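Putative oxidoreductase molybdopterin-binding subunit (Sulfolobus tokodaii, PDB 4ZOH) probably serves as the molybdenum-bearing subunit of a xanthine oxidase-family oxidoreductase, holding a molybdopterin cytosine dinucleotide cofactor. Local coordinates at residues A[442-447]-A[479-484]; A[9-14]-A[467-472]; A[394-399]-A[404-409]; A[586-591]-A[680-685]; A[49-54]-A[97-102]. One frame throughout, in Å; residues are numbered along the deposited sequence.

How the contacts relate
From the N terminus, residues 9-14 open the longest loop, which contact 2 closes at 467-472. Contact 5 is nested in it, as a short closure within the hammerhead region, about 42 Å from contact 2 between centres; so is contact 3, a short helix-to-strand closure. Contact 1 opens at 442-447, before contact 2 has closed, and ends beyond it at 479-484, so the two cross. They also touch, E11 and W469 packing on A447, which ties the N-terminal turn to the cofactor loops. Contact 4 comes last and joins 586-591 to 680-685. It meets contact 3 at one four-stranded sheet, where S409 and T681, and V408 and N684, are probably hydrogen-bonded.

Contact 1: residues A[442-447]-A[479-484]. With MCN (pterin cytosine dinucleotide), chain D.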
# COMPACT_ATOMS: atom_id res chain seq x y z
N HIS A 442 13.65 7.58 14.19
CA HIS A 442 14.24 7.01 12.98
C HIS A 442 15.54 6.28 13.33
O HIS A 442 16.60 6.41 12.62
CB HIS A 442 14.47 8.07 11.87
CG HIS A 442 15.04 9.36 12.36
ND1 HIS A 442 14.25 10.34 12.97
CD2 HIS A 442 16.31 9.84 12.36
CE1 HIS A 442 15.01 11.39 13.25
NE2 HIS A 442 16.26 11.11 12.92
N GLY A 443 15.45 5.46 14.38
CA GLY A 443 16.55 4.59 14.79
C GLY A 443 16.86 4.70 16.27
O GLY A 443 17.49 3.83 16.83
N GLN A 444 16.45 5.80 16.89
CA GLN A 444 16.93 6.11 18.25
C GLN A 444 16.25 5.32 19.37
O GLN A 444 16.70 5.42 20.53
CB GLN A 444 16.88 7.61 18.55
CG GLN A 444 17.63 8.51 17.57
CD GLN A 444 16.80 8.96 16.33
OE1 GLN A 444 15.68 8.49 16.09
NE2 GLN A 444 17.35 9.90 15.56
N GLY A 445 15.18 4.58 19.07
CA GLY A 445 14.53 3.74 20.07
C GLY A 445 13.67 4.42 21.13
O GLY A 445 13.45 3.84 22.20
N ASP A 446 13.19 5.64 20.85
CA ASP A 446 12.36 6.37 21.83
C ASP A 446 11.07 5.69 22.11
O ASP A 446 10.49 5.91 23.20
CB ASP A 446 12.04 7.81 21.37
CG ASP A 446 13.27 8.58 21.13
OD1 ASP A 446 13.83 9.10 22.10
OD2 ASP A 446 13.78 8.55 20.02
N ALA A 447 10.57 4.89 21.17
CA ALA A 447 9.27 4.26 21.37
C ALA A 447 9.37 3.27 22.59
O ALA A 447 8.44 3.17 23.38
CB ALA A 447 8.79 3.55 20.10
N ILE A 479 6.11 17.99 16.75
CA ILE A 479 7.26 18.72 16.29
C ILE A 479 8.23 17.84 15.52
O ILE A 479 8.41 18.06 14.31
CB ILE A 479 7.90 19.62 17.42
CG1 ILE A 479 6.91 20.76 17.76
CG2 ILE A 479 9.30 20.13 16.99
CD1 ILE A 479 6.81 21.86 16.68
N GLY A 480 8.92 16.92 16.21
CA GLY A 480 9.83 16.01 15.49
C GLY A 480 11.00 15.49 16.33
O GLY A 480 11.04 15.74 17.52
N THR A 481 11.90 14.72 15.70
CA THR A 481 13.07 14.12 16.33
C THR A 481 14.29 14.76 15.71
O THR A 481 14.56 14.60 14.55
CB THR A 481 13.07 12.56 16.18
OG1 THR A 481 12.01 12.02 17.00
CG2 THR A 481 14.42 11.92 16.55
N TRP A 482 14.96 15.54 16.56
CA TRP A 482 16.20 16.31 16.28
C TRP A 482 16.54 17.07 17.59
O TRP A 482 15.75 17.04 18.54
CB TRP A 482 16.02 17.32 15.12
CG TRP A 482 14.75 18.19 15.22
CD1 TRP A 482 14.45 19.12 16.21
CD2 TRP A 482 13.60 18.15 14.34
NE1 TRP A 482 13.19 19.67 15.95
CE2 TRP A 482 12.67 19.11 14.81
CE3 TRP A 482 13.29 17.44 13.16
CZ2 TRP A 482 11.46 19.38 14.13
CZ3 TRP A 482 12.08 17.70 12.52
CH2 TRP A 482 11.20 18.67 12.98
N GLY A 483 17.68 17.75 17.67
CA GLY A 483 18.08 18.45 18.91
C GLY A 483 18.00 17.62 20.21
O GLY A 483 17.76 18.19 21.29
N SER A 484 18.15 16.28 20.08
CA SER A 484 18.20 15.37 21.22
C SER A 484 17.10 15.73 22.20
O SER A 484 17.31 15.88 23.41
CB SER A 484 19.58 15.41 21.82
OG SER A 484 20.59 15.14 20.82
N1 MCN D . 18.00 8.26 26.38
C2 MCN D . 17.75 7.86 27.68
N3 MCN D . 17.97 8.69 28.74
C4 MCN D . 18.45 9.97 28.48
C5 MCN D . 18.70 10.40 27.18
C6 MCN D . 18.45 9.54 26.10
O2 MCN D . 17.33 6.73 27.96
N4 MCN D . 18.65 10.77 29.52
C1' MCN D . 17.72 7.31 25.30
C2D MCN D . 16.29 7.51 24.79
O2' MCN D . 15.36 6.69 25.43
C3' MCN D . 16.39 7.06 23.36
C4D MCN D . 17.64 7.73 22.99
O4D MCN D . 18.53 7.56 24.18
O3' MCN D . 16.52 5.68 23.23
C5' MCN D . 16.99 9.08 22.79
O5' MCN D . 17.88 10.04 22.72
PA MCN D . 17.49 11.62 22.80
O1A MCN D . 16.18 12.00 23.29
O2A MCN D . 18.75 12.08 23.48
O3A MCN D . 17.74 11.92 21.16
PB MCN D . 16.56 11.70 20.08
O1B MCN D . 15.76 12.98 20.01
O2B MCN D . 15.77 10.47 20.23
O3B MCN D . 17.44 11.50 18.84
C10 MCN D . 17.88 12.59 17.98
C9' MCN D . 19.37 12.50 17.73
C8' MCN D . 19.81 13.39 16.69
S8' MCN D . 19.46 15.10 16.78
C7' MCN D . 20.62 12.97 15.67
S7' MCN D . 21.30 14.07 14.45
C6' MCN D . 21.10 11.60 15.57
C7 MCN D . 20.95 10.88 16.95
O9' MCN D . 19.64 11.14 17.42
N5' MCN D . 20.49 10.85 14.48
C4A MCN D . 20.30 9.45 14.50
N8' MCN D . 21.12 9.40 16.78
C4B MCN D . 20.66 8.74 15.68
N1' MCN D . 20.56 7.41 15.77
C2' MCN D . 20.06 6.74 14.74
N2' MCN D . 19.96 5.43 14.86
N3' MCN D . 19.67 7.36 13.51
C4' MCN D . 19.81 8.77 13.37
O4' MCN D . 19.48 9.33 12.28
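A chi1 of 43° places the imidazole of H442 between its own backbone N and carbonyl carbon, and T481, with CG2 anti to its backbone N, points its methyl at that ring. H442 CE1 and T481 CG2 meet at 3.4 Å, the methyl arriving obliquely, while T481 O lies at the ring edge, in plane. The orientation of the imidazole is secured by a hydrogen bond from ND1 to the backbone of G440. On the ring's cofactor side, O4' of the pterin stands at the edge, 3.2 Å from H442 CD2. Q444 is bent at chi2 (88°), which brings NE2 above one face of the imidazole, offset toward its rim. Its amide then works in two directions: Q444 OE1 accepts a nearly straight bond from H442 N (2.9 Å), and Q444 NE2 donates to O9' of the cofactor (3.2 Å). A glutamine suits the place because it offers both an acceptor and a donor. The backbone helps as well, Q444 O accepting from the ribose O3' at 2.7 Å. G443 has no side chain for good reason, since a CB would run into N2' of the pterin. T481 OG1 is engaged with T486 and G440, which leaves its methyl for the histidine. Together the two loops form part of the pterin cytosine dinucleotide pocket, with the H442 side chain about 7 Å from the molybdenum, consistent with a xanthine oxidase-type centre.

Contact 2: residues A[9-14]-A[467-472]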
# COMPACT_ATOMS: atom_id res chain seq x y z
N ARG A 9 14.65 -3.51 22.94
CA ARG A 9 13.81 -2.64 22.03
C ARG A 9 12.59 -3.39 21.57
O ARG A 9 12.66 -4.55 21.01
CB ARG A 9 14.61 -2.12 20.83
CG ARG A 9 15.66 -1.08 21.23
CD ARG A 9 15.97 -0.08 20.11
NE ARG A 9 15.96 -0.71 18.76
CZ ARG A 9 15.87 -0.07 17.61
NH1 ARG A 9 15.90 1.30 17.59
NH2 ARG A 9 15.81 -0.77 16.46
N ILE A 10 11.46 -2.77 21.84
CA ILE A 10 10.20 -3.20 21.20
C ILE A 10 10.27 -3.03 19.65
O ILE A 10 9.50 -3.63 18.94
CB ILE A 10 8.95 -2.47 21.78
CG1 ILE A 10 8.87 -1.00 21.32
CG2 ILE A 10 8.90 -2.62 23.30
CD1 ILE A 10 7.70 -0.21 21.95
N GLU A 11 11.16 -2.18 19.16
CA GLU A 11 11.23 -1.92 17.70
C GLU A 11 11.89 -3.08 16.96
O GLU A 11 11.70 -3.16 15.74
CB GLU A 11 12.02 -0.60 17.37
CG GLU A 11 11.46 0.70 17.98
CD GLU A 11 11.93 1.04 19.39
OE1 GLU A 11 12.29 0.10 20.18
OE2 GLU A 11 11.87 2.26 19.77
N ASP A 12 12.65 -3.97 17.65
CA ASP A 12 13.58 -4.86 16.92
C ASP A 12 12.93 -5.94 16.07
O ASP A 12 13.42 -6.24 14.95
CB ASP A 12 14.63 -5.48 17.84
CG ASP A 12 15.62 -4.47 18.34
OD1 ASP A 12 15.61 -3.34 17.79
OD2 ASP A 12 16.42 -4.80 19.25
N LEU A 13 11.79 -6.45 16.55
CA LEU A 13 11.24 -7.68 15.95
C LEU A 13 10.95 -7.55 14.45
O LEU A 13 11.37 -8.40 13.65
CB LEU A 13 10.01 -8.23 16.70
CG LEU A 13 9.41 -9.54 16.11
CD1 LEU A 13 10.43 -10.67 16.17
CD2 LEU A 13 8.11 -10.01 16.79
N ARG A 14 10.28 -6.45 14.07
CA ARG A 14 9.96 -6.24 12.63
C ARG A 14 11.21 -6.14 11.80
O ARG A 14 11.24 -6.57 10.65
CB ARG A 14 9.18 -4.92 12.44
CG ARG A 14 7.86 -4.88 13.15
CD ARG A 14 7.33 -3.42 13.26
NE ARG A 14 7.06 -2.88 11.92
CZ ARG A 14 7.75 -1.89 11.35
NH1 ARG A 14 8.76 -1.24 11.99
NH2 ARG A 14 7.39 -1.55 10.10
N VAL A 467 3.27 1.50 20.86
CA VAL A 467 3.68 2.85 20.61
C VAL A 467 3.77 3.09 19.10
O VAL A 467 4.47 2.33 18.38
CB VAL A 467 5.05 3.14 21.25
CG1 VAL A 467 5.46 4.62 21.04
CG2 VAL A 467 5.00 2.83 22.75
N ARG A 468 3.06 4.14 18.63
CA ARG A 468 2.97 4.50 17.19
C ARG A 468 3.39 5.94 16.98
O ARG A 468 3.37 6.74 17.91
CB ARG A 468 1.51 4.29 16.74
CG ARG A 468 1.10 2.82 16.76
CD ARG A 468 1.63 2.12 15.51
NE ARG A 468 0.88 2.60 14.34
CZ ARG A 468 1.36 3.31 13.31
NH1 ARG A 468 2.63 3.65 13.29
NH2 ARG A 468 0.52 3.73 12.33
N TRP A 469 3.80 6.30 15.76
CA TRP A 469 4.18 7.66 15.40
C TRP A 469 4.20 7.79 13.87
O TRP A 469 4.15 6.74 13.21
CB TRP A 469 5.62 7.98 15.92
CG TRP A 469 6.79 7.19 15.32
CD1 TRP A 469 7.57 7.60 14.29
CD2 TRP A 469 7.32 5.92 15.74
NE1 TRP A 469 8.54 6.68 14.02
CE2 TRP A 469 8.40 5.62 14.88
CE3 TRP A 469 6.95 4.98 16.71
CZ2 TRP A 469 9.18 4.45 14.99
CZ3 TRP A 469 7.72 3.76 16.82
CH2 TRP A 469 8.84 3.53 15.95
N GLY A 470 4.33 9.03 13.34
CA GLY A 470 4.72 9.20 11.95
C GLY A 470 3.59 9.19 10.93
O GLY A 470 3.85 9.07 9.76
N ASP A 471 2.35 9.36 11.38
CA ASP A 471 1.20 9.57 10.51
C ASP A 471 0.44 10.78 11.02
O ASP A 471 0.01 10.80 12.18
CB ASP A 471 0.29 8.35 10.45
CG ASP A 471 -0.87 8.47 9.44
OD1 ASP A 471 -1.19 9.55 8.88
OD2 ASP A 471 -1.51 7.44 9.20
N THR A 472 0.29 11.79 10.17
CA THR A 472 -0.39 13.05 10.57
C THR A 472 -1.85 12.77 10.87
O THR A 472 -2.56 13.63 11.48
CB THR A 472 -0.24 14.16 9.50
OG1 THR A 472 -0.85 13.70 8.30
CG2 THR A 472 1.22 14.48 9.21
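I10 and V467 present their side chains at about a right angle, and only the ends meet: I10 CD1 rests 4.1 Å from V467 CG2. The reach of I10 comes from its torsions, CG1 standing between backbone N and carbonyl carbon (chi1 73°) with CD1 extended beyond it. Beside this pair E11 passes W469 more loosely, E11 CG lying 4.4 Å from W469 CH2, the far corner of the benzene ring, and approaching obliquely. The E11 chain bends after CG, and its carboxylate is occupied elsewhere, OE1 being bonded to T448. An aliphatic stem therefore meets the indole while the charge goes to a polar partner. E11 CB sits over the centre of one face of the R9 guanidinium. That flat group is held by D12, whose OD1 accepts from both NE (2.8 Å) and NH2 (2.9 Å) of R9 in a side-on salt bridge lying in the guanidinium plane. The bridge spans the type I turn from R9 to D12, which carries I10 and E11, and probably helps to hold it. The branched V467 belongs to strand 465-468, where it also packs on A447 and A451 of helix 446-458 and on L435 of strand 433-437. A447, a small residue at the start of that helix, touches both E11 and W469, so the N-terminal turn lies beside the end of the strand and the first turn of the helix.

Contact 3: residues A[394-399]-A[404-409]; sequences KYYDEL and GCVGVS
The CD1 and CE1 atoms of Y396 meet CG1 of both V406 and V408. With CG anti to the backbone N, chi1 174° swings the ring round so that Y396 CD1 comes within 3.6 Å of V408 CG1 and 3.9 Å of V406 CG1. Both methyls approach obliquely; the V408 side chain stands at about a right angle to the tyrosine. V406 uses both branches: CG1 goes to the tyrosine, and CG2 to the end of the helical segment, 4.0 Å from L399 CB and 3.7 Å from L399 O. Beta-branched valines suit a strand and give this face short side chains with few rotamers; at G407, between them, A685 CB of helix 673-688 packs against the backbone N. The chain doubles back after the helix, and strand 405-412 lies at the edge of the four-stranded sheet; segments 394-399 and 405-409 run nearly antiparallel (162°), their axes 9.3 Å apart. Were Y396 replaced by an alanine, V406 and V408 would probably lose the ring they share, and D357 the hydroxyl that hydrogen-bonds to its OD1. The side-chain contacts across the segments are apolar, and no hydrogen bond crosses. Polar groups are served from outside, Q358 taking V406 O and V408 N, so the interface probably owes its fit to the shape of its side chains.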
# COMPACT_ATOMS: atom_id res chain seq x y z
N LYS A 394 40.23 9.29 37.38
CA LYS A 394 40.62 7.92 37.68
C LYS A 394 40.88 7.14 36.36
O LYS A 394 41.92 6.50 36.27
CB LYS A 394 39.69 7.25 38.74
CG LYS A 394 38.30 6.76 38.34
CD LYS A 394 37.31 6.53 39.50
CE LYS A 394 37.33 7.65 40.55
NZ LYS A 394 35.98 7.98 41.13
N TYR A 395 40.05 7.33 35.30
CA TYR A 395 40.30 6.70 33.96
C TYR A 395 41.44 7.32 33.21
O TYR A 395 42.13 6.66 32.45
CB TYR A 395 39.05 6.71 33.06
CG TYR A 395 37.86 6.05 33.73
CD1 TYR A 395 37.66 4.65 33.68
CD2 TYR A 395 36.93 6.83 34.45
CE1 TYR A 395 36.56 4.06 34.33
CE2 TYR A 395 35.85 6.25 35.11
CZ TYR A 395 35.67 4.88 35.02
OH TYR A 395 34.58 4.38 35.68
N TYR A 396 41.66 8.62 33.41
CA TYR A 396 42.78 9.30 32.76
C TYR A 396 44.11 8.74 33.29
O TYR A 396 45.04 8.47 32.52
CB TYR A 396 42.72 10.81 33.12
CG TYR A 396 43.91 11.59 32.61
CD1 TYR A 396 44.13 11.74 31.23
CD2 TYR A 396 44.82 12.18 33.49
CE1 TYR A 396 45.21 12.47 30.74
CE2 TYR A 396 45.93 12.91 32.99
CZ TYR A 396 46.10 13.06 31.63
OH TYR A 396 47.18 13.75 31.14
N ASP A 397 44.18 8.65 34.62
CA ASP A 397 45.35 8.05 35.31
C ASP A 397 45.63 6.63 34.87
O ASP A 397 46.80 6.35 34.53
CB ASP A 397 45.20 8.16 36.84
CG ASP A 397 45.26 9.59 37.28
OD1 ASP A 397 45.92 10.38 36.57
OD2 ASP A 397 44.62 9.97 38.27
N GLU A 398 44.58 5.77 34.81
CA GLU A 398 44.75 4.40 34.27
C GLU A 398 45.26 4.46 32.83
O GLU A 398 46.27 3.79 32.51
CB GLU A 398 43.46 3.57 34.32
CG GLU A 398 42.83 3.36 35.71
CD GLU A 398 41.64 2.36 35.74
OE1 GLU A 398 41.64 1.42 34.89
OE2 GLU A 398 40.71 2.50 36.61
N LEU A 399 44.61 5.27 31.97
CA LEU A 399 45.05 5.31 30.59
C LEU A 399 46.46 5.84 30.43
O LEU A 399 47.22 5.37 29.57
CB LEU A 399 44.07 6.10 29.70
CG LEU A 399 42.69 5.49 29.50
CD1 LEU A 399 41.82 6.50 28.72
CD2 LEU A 399 42.76 4.14 28.78
N GLY A 404 50.50 3.87 24.48
CA GLY A 404 49.79 4.73 23.51
C GLY A 404 49.68 6.16 24.04
O GLY A 404 50.25 6.51 25.10
N CYS A 405 48.93 7.00 23.34
CA CYS A 405 48.81 8.41 23.71
C CYS A 405 47.42 8.74 24.14
O CYS A 405 46.45 8.23 23.57
CB CYS A 405 49.15 9.23 22.50
SG CYS A 405 50.87 8.98 22.13
N VAL A 406 47.31 9.55 25.16
CA VAL A 406 46.01 9.87 25.70
C VAL A 406 45.52 11.24 25.22
O VAL A 406 46.32 12.15 25.08
CB VAL A 406 46.02 9.81 27.22
CG1 VAL A 406 44.60 10.03 27.77
CG2 VAL A 406 46.60 8.45 27.68
N GLY A 407 44.20 11.35 24.95
CA GLY A 407 43.59 12.64 24.70
C GLY A 407 42.37 12.68 25.49
O GLY A 407 41.71 11.63 25.72
N VAL A 408 42.08 13.86 26.01
CA VAL A 408 40.81 14.05 26.71
C VAL A 408 40.09 15.26 26.14
O VAL A 408 40.74 16.12 25.51
CB VAL A 408 41.00 14.12 28.24
CG1 VAL A 408 42.23 13.32 28.65
CG2 VAL A 408 41.12 15.51 28.80
N SER A 409 38.77 15.34 26.39
CA SER A 409 38.06 16.59 26.20
C SER A 409 36.83 16.56 27.07
O SER A 409 36.32 15.50 27.48
CB SER A 409 37.75 16.90 24.68
OG SER A 409 36.70 16.06 24.24

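Contact 4: residues A[586-591]-A[680-685]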
# COMPACT_ATOMS: atom_id res chain seq x y z
N LYS A 586 42.74 2.35 20.80
CA LYS A 586 42.75 1.18 21.71
C LYS A 586 41.64 1.15 22.67
O LYS A 586 41.04 0.06 22.94
CB LYS A 586 44.03 1.21 22.54
CG LYS A 586 45.27 0.98 21.71
CD LYS A 586 45.08 -0.13 20.67
CE LYS A 586 46.17 -0.08 19.64
NZ LYS A 586 46.55 1.36 19.54
N LYS A 587 41.38 2.32 23.25
CA LYS A 587 40.34 2.46 24.23
C LYS A 587 39.73 3.81 24.16
O LYS A 587 40.41 4.79 23.85
CB LYS A 587 40.88 2.32 25.66
CG LYS A 587 41.20 0.88 26.10
CD LYS A 587 41.29 0.71 27.62
CE LYS A 587 42.28 -0.37 28.10
NZ LYS A 587 43.02 -1.13 27.04
N TYR A 588 38.46 3.87 24.52
CA TYR A 588 37.75 5.10 24.58
C TYR A 588 36.90 4.97 25.81
O TYR A 588 36.20 3.99 25.96
CB TYR A 588 36.89 5.26 23.28
CG TYR A 588 36.29 6.66 23.11
CD1 TYR A 588 36.84 7.62 22.19
CD2 TYR A 588 35.20 7.03 23.89
CE1 TYR A 588 36.25 8.91 22.07
CE2 TYR A 588 34.65 8.29 23.79
CZ TYR A 588 35.15 9.21 22.87
OH TYR A 588 34.50 10.42 22.91
N VAL A 589 36.94 6.00 26.66
CA VAL A 589 36.04 6.07 27.79
C VAL A 589 35.14 7.32 27.71
O VAL A 589 35.66 8.38 27.48
CB VAL A 589 36.87 6.08 29.12
CG1 VAL A 589 35.98 6.28 30.35
CG2 VAL A 589 37.73 4.79 29.24
N ALA A 590 33.85 7.18 27.97
CA ALA A 590 32.92 8.32 27.99
C ALA A 590 32.36 8.36 29.37
O ALA A 590 31.82 7.33 29.89
CB ALA A 590 31.77 8.14 26.98
N VAL A 591 32.43 9.54 29.98
CA VAL A 591 31.67 9.70 31.23
C VAL A 591 30.67 10.81 31.00
O VAL A 591 31.09 11.94 30.84
CB VAL A 591 32.60 10.00 32.44
CG1 VAL A 591 31.74 10.21 33.69
CG2 VAL A 591 33.55 8.82 32.66
N PRO A 680 37.21 16.17 19.20
CA PRO A 680 38.44 16.71 19.82
C PRO A 680 39.14 15.67 20.80
O PRO A 680 40.35 15.77 21.01
CB PRO A 680 37.89 17.82 20.73
CG PRO A 680 36.51 17.42 21.07
CD PRO A 680 35.98 16.80 19.76
N THR A 681 38.36 14.77 21.43
CA THR A 681 39.01 13.69 22.24
C THR A 681 40.07 12.99 21.43
O THR A 681 41.25 12.90 21.85
CB THR A 681 38.02 12.66 22.78
OG1 THR A 681 37.11 13.35 23.62
CG2 THR A 681 38.78 11.61 23.74
N ILE A 682 39.67 12.58 20.24
CA ILE A 682 40.53 11.79 19.34
C ILE A 682 41.68 12.64 18.76
O ILE A 682 42.84 12.17 18.66
CB ILE A 682 39.72 11.07 18.22
CG1 ILE A 682 38.78 9.95 18.79
CG2 ILE A 682 40.68 10.58 17.16
CD1 ILE A 682 39.54 8.84 19.46
N ILE A 683 41.34 13.86 18.32
CA ILE A 683 42.38 14.75 17.84
C ILE A 683 43.40 15.07 19.00
O ILE A 683 44.59 15.10 18.73
CB ILE A 683 41.84 16.08 17.19
CG1 ILE A 683 40.94 15.78 15.95
CG2 ILE A 683 43.10 16.92 16.81
CD1 ILE A 683 41.74 15.14 14.78
N ASN A 684 42.93 15.33 20.20
CA ASN A 684 43.87 15.62 21.30
C ASN A 684 44.83 14.44 21.52
O ASN A 684 46.06 14.63 21.57
CB ASN A 684 43.13 16.01 22.57
CG ASN A 684 42.54 17.41 22.47
OD1 ASN A 684 42.76 18.06 21.46
ND2 ASN A 684 41.76 17.88 23.51
N ALA A 685 44.25 13.22 21.50
CA ALA A 685 45.02 11.97 21.57
C ALA A 685 46.07 11.90 20.51
O ALA A 685 47.25 11.67 20.87
CB ALA A 685 44.16 10.72 21.58
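Y588, T681 and I682 join strand 583-593 to helix 673-688, which packs across one side of a four-stranded mixed sheet. With CG anti to the backbone N, chi1 -169° carries the tyrosine ring to the helix, so that CD1 and CE1 meet I682 and T681. I682 CD1 comes in at the ring edge, near its plane, 4.0 Å from Y588 CD1, and the two side chains stand at about a right angle. Further along the ring, T681 CG2 approaches Y588 CE1 obliquely at 4.1 Å. Strand 568-577 lies next to 583-593 in this sheet, and its H571 receives the polar end of the tyrosine: Y588 OH is hydrogen-bonded to ND1. The strand enters the contact after a classic beta bulge, in which K586 and K587 both face L574. T681 OG1 is bonded to S409 and A677 O; it lies 4.0 Å from Y588 OH and makes no bond to it, while the threonine methyl serves the ring. A valine in place of Y588 would probably open a gap beside I682 CD1 and leave H571 ND1 without its hydroxyl. I682 also packs on A573 of the sheet and on A618 and L619 of helix 600-619.

Contact 5: residues A[49-54]-A[97-102]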
# COMPACT_ATOMS: atom_id res chain seq x y z
N LYS A 49 15.05 22.14 -22.32
CA LYS A 49 13.94 21.89 -23.21
C LYS A 49 12.89 20.97 -22.51
O LYS A 49 13.19 19.77 -22.23
CB LYS A 49 14.43 21.21 -24.48
CG LYS A 49 13.35 21.25 -25.53
CD LYS A 49 13.85 20.71 -26.84
CE LYS A 49 12.77 20.88 -27.89
NZ LYS A 49 12.75 19.65 -28.71
N LYS A 50 11.72 21.56 -22.22
CA LYS A 50 10.54 20.83 -21.71
C LYS A 50 10.08 19.93 -22.86
O LYS A 50 10.04 20.38 -24.01
CB LYS A 50 9.47 21.79 -21.19
CG LYS A 50 8.16 21.20 -20.68
CD LYS A 50 7.42 22.28 -19.90
CE LYS A 50 5.94 21.97 -19.64
NZ LYS A 50 5.75 20.90 -18.62
N GLU A 51 9.84 18.66 -22.53
CA GLU A 51 9.56 17.55 -23.50
C GLU A 51 8.72 16.48 -22.81
O GLU A 51 8.47 16.57 -21.62
CB GLU A 51 10.83 16.96 -24.07
CG GLU A 51 11.60 17.94 -24.92
CD GLU A 51 12.54 17.26 -25.89
OE1 GLU A 51 13.77 17.48 -25.81
OE2 GLU A 51 12.05 16.48 -26.73
N GLU A 52 8.22 15.52 -23.58
CA GLU A 52 7.34 14.51 -23.02
C GLU A 52 8.09 13.70 -21.92
O GLU A 52 9.11 13.07 -22.20
CB GLU A 52 6.88 13.58 -24.13
CG GLU A 52 5.84 12.57 -23.69
CD GLU A 52 5.18 11.94 -24.89
OE1 GLU A 52 5.57 10.80 -25.27
OE2 GLU A 52 4.32 12.62 -25.49
N GLY A 53 7.60 13.77 -20.68
CA GLY A 53 8.19 13.05 -19.54
C GLY A 53 9.28 13.89 -18.89
O GLY A 53 9.90 13.43 -17.94
N ILE A 54 9.47 15.14 -19.38
CA ILE A 54 10.54 16.05 -18.93
C ILE A 54 9.93 17.33 -18.46
O ILE A 54 9.27 18.04 -19.22
CB ILE A 54 11.65 16.23 -19.99
CG1 ILE A 54 12.31 14.88 -20.27
CG2 ILE A 54 12.70 17.20 -19.49
CD1 ILE A 54 13.05 14.82 -21.59
N SER A 97 18.47 11.82 -22.18
CA SER A 97 17.86 12.57 -23.28
C SER A 97 17.60 13.99 -22.95
O SER A 97 17.25 14.74 -23.86
CB SER A 97 16.51 11.97 -23.69
OG SER A 97 16.75 10.67 -24.15
N VAL A 98 17.72 14.40 -21.68
CA VAL A 98 17.33 15.76 -21.37
C VAL A 98 18.36 16.70 -22.03
O VAL A 98 19.51 16.32 -22.17
CB VAL A 98 17.19 16.01 -19.88
CG1 VAL A 98 16.70 17.43 -19.59
CG2 VAL A 98 16.24 14.97 -19.25
N GLU A 99 17.89 17.87 -22.46
CA GLU A 99 18.64 18.82 -23.26
C GLU A 99 18.80 20.10 -22.48
O GLU A 99 17.85 20.86 -22.26
CB GLU A 99 17.91 19.11 -24.59
CG GLU A 99 18.29 18.19 -25.76
CD GLU A 99 17.35 18.37 -26.97
OE1 GLU A 99 17.09 19.54 -27.39
OE2 GLU A 99 16.83 17.34 -27.48
N VAL A 100 20.02 20.33 -22.01
CA VAL A 100 20.26 21.47 -21.10
C VAL A 100 21.23 22.39 -21.78
O VAL A 100 22.24 21.94 -22.32
CB VAL A 100 20.86 21.05 -19.72
CG1 VAL A 100 21.01 22.28 -18.85
CG2 VAL A 100 19.95 19.98 -19.04
N GLU A 101 20.93 23.66 -21.74
CA GLU A 101 21.87 24.59 -22.28
C GLU A 101 22.42 25.41 -21.10
O GLU A 101 21.67 26.11 -20.35
CB GLU A 101 21.23 25.42 -23.43
CG GLU A 101 21.81 26.84 -23.59
CD GLU A 101 20.89 27.84 -24.35
OE1 GLU A 101 20.66 28.98 -23.83
OE2 GLU A 101 20.40 27.49 -25.45
N TYR A 102 23.74 25.31 -20.93
CA TYR A 102 24.47 26.01 -19.87
C TYR A 102 25.26 27.25 -20.35
O TYR A 102 25.95 27.19 -21.33
CB TYR A 102 25.49 25.05 -19.25
CG TYR A 102 24.98 23.82 -18.47
CD1 TYR A 102 24.59 23.92 -17.13
CD2 TYR A 102 25.03 22.54 -19.04
CE1 TYR A 102 24.23 22.76 -16.39
CE2 TYR A 102 24.66 21.40 -18.33
CZ TYR A 102 24.27 21.53 -16.99
OH TYR A 102 23.94 20.42 -16.26
O HOH W 1 15.06 18.10 -22.81
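E99 runs out beside K49, both side chains pointing the same way. E99 CB lies 4.1 Å from K49 CB; beyond CG the chain is extended, E99 CD lies 3.9 Å from E51 OE1, and at the tip E99 OE1 comes 3.5 Å from K49 CD, alongside the lysine's methylenes. The other oxygen, E99 OE2, stands 3.5 Å from E51 OE1, with the carboxylate planes 74° apart. The backbones are tied by K49 N donating to E99 O (3.1 Å, nearly straight). A water adds a second link, accepting from E99 N and donating to K49 O and, weakly, to E51 OE1. Nearby, the side chains of I54 and V98 lie alongside, pointing in opposite directions, I54 CD1 meeting V98 CG2 at 4.0 Å, and G53 takes the positive-phi position of the type II turn between E51 and I54. Two acids this close would repel; K49 NZ is in a long salt bridge to E51 and 4.5 Å from E99 OE1, and the lysine's positive charge probably offsets part of the repulsion between the two carboxylates.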